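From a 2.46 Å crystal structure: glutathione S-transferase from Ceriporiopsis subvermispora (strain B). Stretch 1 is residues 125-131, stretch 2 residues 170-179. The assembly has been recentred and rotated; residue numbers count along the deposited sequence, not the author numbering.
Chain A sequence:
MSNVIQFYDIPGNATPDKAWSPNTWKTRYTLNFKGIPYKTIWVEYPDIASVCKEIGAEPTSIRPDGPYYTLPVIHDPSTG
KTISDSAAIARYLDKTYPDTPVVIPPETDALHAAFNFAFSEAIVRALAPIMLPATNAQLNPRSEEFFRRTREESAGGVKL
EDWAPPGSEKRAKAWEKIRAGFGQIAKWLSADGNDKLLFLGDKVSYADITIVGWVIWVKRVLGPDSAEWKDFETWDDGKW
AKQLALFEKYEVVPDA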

# COMPACT_ATOMS: atom_id res chain seq x y z
N ARG A 125 -4.00 -9.15 -7.62
CA ARG A 125 -4.75 -9.09 -8.87
C ARG A 125 -3.89 -9.43 -10.08
O ARG A 125 -4.43 -9.86 -11.10
CB ARG A 125 -5.39 -7.72 -9.04
CG ARG A 125 -5.87 -7.14 -7.75
CD ARG A 125 -5.84 -5.63 -7.82
NE ARG A 125 -6.74 -5.12 -8.84
CZ ARG A 125 -6.73 -3.87 -9.28
NH1 ARG A 125 -7.58 -3.47 -10.21
NH2 ARG A 125 -5.83 -3.02 -8.78
N ALA A 126 -2.57 -9.24 -9.99
CA ALA A 126 -1.69 -9.65 -11.08
C ALA A 126 -1.60 -11.17 -11.16
O ALA A 126 -1.55 -11.73 -12.26
CB ALA A 126 -0.30 -9.04 -10.90
N LEU A 127 -1.61 -11.85 -10.01
CA LEU A 127 -1.53 -13.31 -10.03
C LEU A 127 -2.79 -13.94 -10.62
O LEU A 127 -2.69 -14.94 -11.34
CB LEU A 127 -1.30 -13.86 -8.64
CG LEU A 127 0.02 -13.44 -8.01
CD1 LEU A 127 0.14 -14.05 -6.62
CD2 LEU A 127 1.13 -13.92 -8.86
N ALA A 128 -3.96 -13.35 -10.36
CA ALA A 128 -5.24 -14.03 -10.57
C ALA A 128 -5.39 -14.67 -11.95
O ALA A 128 -5.78 -15.85 -12.01
CB ALA A 128 -6.37 -13.03 -10.28
N PRO A 129 -5.10 -13.99 -13.07
CA PRO A 129 -5.38 -14.63 -14.37
C PRO A 129 -4.59 -15.90 -14.62
O PRO A 129 -5.07 -16.78 -15.35
CB PRO A 129 -5.04 -13.53 -15.39
CG PRO A 129 -4.31 -12.54 -14.69
CD PRO A 129 -4.69 -12.59 -13.25
N ILE A 130 -3.42 -16.05 -14.01
CA ILE A 130 -2.64 -17.27 -14.15
C ILE A 130 -2.94 -18.25 -13.03
O ILE A 130 -3.04 -19.46 -13.26
CB ILE A 130 -1.14 -16.93 -14.20
CG1 ILE A 130 -0.78 -16.37 -15.59
CG2 ILE A 130 -0.29 -18.16 -13.82
CD1 ILE A 130 0.50 -15.59 -15.62
N MET A 131 -3.12 -17.75 -11.81
CA MET A 131 -3.13 -18.63 -10.66
C MET A 131 -4.51 -19.21 -10.35
O MET A 131 -4.60 -20.36 -9.92
CB MET A 131 -2.58 -17.88 -9.44
CG MET A 131 -1.07 -17.62 -9.49
SD MET A 131 -0.12 -19.14 -9.79
CE MET A 131 -0.71 -20.20 -8.44
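Stretch 2 (170-179) KRAKAWEKIR

Stretch 2 packs against stretch 1 as one helix on another, in a roughly antiparallel, almost wholly apolar contact centred on the side chain of Ile 130, with a single water adding a polar link at one end. Residues 170-179 are helical throughout, each turn held by backbone bonds such as Ile 178 N to Ala 174 O at 2.9 Å, and the helix extends beyond the stretch in both directions. Its N-to-C direction makes an angle of 146° with that of helix 125-131, and the axes approach to 8.5 Å. The register therefore runs in reverse: Ala 126 lies by Ile 178, with CA to CA 5.1 Å, whereas Ile 130 lies by Arg 171, with CA to CA 7.1 Å. Together the two stretches bury 451 Å².

The small side chain of Ala 126 suits the close end of the crossing. Its CB points toward stretch 2 and lies 3.8 Å from CG1 of Ile 178; the same CG1 is 3.2 Å from the backbone O of Ala 126, so the isoleucine packs on main chain as well as on methyl. CG2 of Ile 178 meets CD2 of Leu 127 at 3.7 Å. The CA-to-CB bond of Leu 127 points away, but the length of the side chain brings its end back to the contact.

Ile 130 is the knob, seated in a hole formed by Arg 171, Ala 174, Trp 175 and Ile 178. Its CD1 lies 3.6 Å from CB of Ala 174, where a short side chain leaves room for it, and 3.7 Å from CD1 of Ile 178. The same methyl sits over the face of Trp 175, 3.6 Å from CD1 to the centroid of the five-membered ring and only 9° off the ring normal, a CH-pi contact that suits a flat, electron-rich surface.

Arg 171 closes the far end. Its extended side chain brings the guanidinium beside Ile 130, whose CG1 lies over one face, so the flat group offers a packing surface while its nitrogens are engaged in hydrogen bonds, some of them elsewhere in the structure. Water 1 donates to the backbone O of Ile 130 at 2.6 Å and accepts from NH2 of Arg 171 at 3.0 Å, bridging the helices where no direct hydrogen bond joins them. On the exposed side of stretch 2, outside the contact, Lys 173 NZ forms a salt bridge with Glu 176 OE1 at 3.0 Å.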

# COMPACT_ATOMS: atom_id res chain seq x y z
N LYS A 170 -1.76 -12.95 -23.92
CA LYS A 170 -2.38 -12.70 -22.61
C LYS A 170 -1.50 -13.22 -21.49
O LYS A 170 -1.24 -12.51 -20.51
CB LYS A 170 -3.75 -13.36 -22.54
CG LYS A 170 -4.94 -12.59 -23.05
CD LYS A 170 -6.20 -13.48 -22.86
CE LYS A 170 -7.48 -12.69 -22.89
NZ LYS A 170 -7.55 -11.97 -24.18
N ARG A 171 -1.05 -14.47 -21.59
CA ARG A 171 -0.26 -15.02 -20.49
C ARG A 171 1.06 -14.28 -20.34
O ARG A 171 1.55 -14.12 -19.23
CB ARG A 171 -0.00 -16.50 -20.68
CG ARG A 171 0.58 -17.15 -19.45
CD ARG A 171 0.67 -18.65 -19.62
NE ARG A 171 1.08 -19.35 -18.40
CZ ARG A 171 0.23 -19.88 -17.53
NH1 ARG A 171 0.67 -20.52 -16.45
NH2 ARG A 171 -1.08 -19.78 -17.74
N ALA A 172 1.64 -13.83 -21.45
CA ALA A 172 2.91 -13.12 -21.35
C ALA A 172 2.71 -11.76 -20.70
O ALA A 172 3.50 -11.36 -19.84
CB ALA A 172 3.55 -12.99 -22.72
N LYS A 173 1.65 -11.04 -21.07
CA LYS A 173 1.36 -9.76 -20.44
C LYS A 173 1.05 -9.95 -18.95
O LYS A 173 1.47 -9.13 -18.12
CB LYS A 173 0.21 -9.06 -21.16
CG LYS A 173 0.62 -8.62 -22.57
CD LYS A 173 -0.08 -7.34 -23.04
CE LYS A 173 0.95 -6.25 -23.44
NZ LYS A 173 1.58 -5.57 -22.26
N ALA A 174 0.37 -11.04 -18.60
CA ALA A 174 0.10 -11.32 -17.19
C ALA A 174 1.40 -11.50 -16.41
O ALA A 174 1.52 -11.00 -15.28
CB ALA A 174 -0.76 -12.57 -17.07
N TRP A 175 2.35 -12.25 -16.96
CA TRP A 175 3.62 -12.44 -16.25
C TRP A 175 4.32 -11.11 -16.06
O TRP A 175 4.84 -10.82 -14.97
CB TRP A 175 4.53 -13.40 -17.00
CG TRP A 175 4.25 -14.81 -16.62
CD1 TRP A 175 3.84 -15.82 -17.45
CD2 TRP A 175 4.34 -15.37 -15.31
NE1 TRP A 175 3.68 -16.99 -16.73
CE2 TRP A 175 3.97 -16.74 -15.41
CE3 TRP A 175 4.70 -14.86 -14.05
CZ2 TRP A 175 3.96 -17.59 -14.31
CZ3 TRP A 175 4.68 -15.71 -12.96
CH2 TRP A 175 4.31 -17.06 -13.10
N GLU A 176 4.32 -10.28 -17.10
CA GLU A 176 5.00 -9.00 -17.03
C GLU A 176 4.45 -8.17 -15.89
O GLU A 176 5.20 -7.56 -15.12
CB GLU A 176 4.85 -8.29 -18.38
CG GLU A 176 5.03 -6.80 -18.34
CD GLU A 176 4.87 -6.18 -19.73
OE1 GLU A 176 3.77 -6.24 -20.30
OE2 GLU A 176 5.86 -5.63 -20.26
N LYS A 177 3.12 -8.19 -15.74
CA LYS A 177 2.49 -7.47 -14.65
C LYS A 177 2.83 -8.10 -13.30
O LYS A 177 3.00 -7.38 -12.30
CB LYS A 177 0.98 -7.43 -14.88
CG LYS A 177 0.31 -6.21 -14.27
CD LYS A 177 -1.13 -6.01 -14.79
CE LYS A 177 -1.93 -5.02 -13.91
NZ LYS A 177 -2.63 -5.72 -12.78
N ILE A 178 2.97 -9.42 -13.26
CA ILE A 178 3.33 -10.06 -12.01
C ILE A 178 4.76 -9.72 -11.63
O ILE A 178 5.05 -9.44 -10.46
CB ILE A 178 3.14 -11.59 -12.10
CG1 ILE A 178 1.66 -11.95 -12.26
CG2 ILE A 178 3.74 -12.28 -10.85
CD1 ILE A 178 1.45 -13.36 -12.81
N ARG A 179 5.67 -9.75 -12.59
CA ARG A 179 7.06 -9.45 -12.29
C ARG A 179 7.21 -8.01 -11.83
O ARG A 179 7.92 -7.74 -10.86
CB ARG A 179 7.96 -9.71 -13.51
CG ARG A 179 9.43 -9.88 -13.11
CD ARG A 179 10.42 -9.64 -14.24
NE ARG A 179 10.84 -10.89 -14.86
CZ ARG A 179 12.05 -11.43 -14.75
NH1 ARG A 179 12.99 -10.82 -14.03
NH2 ARG A 179 12.33 -12.58 -15.36
O HOH W 1 -2.42 -20.95 -15.33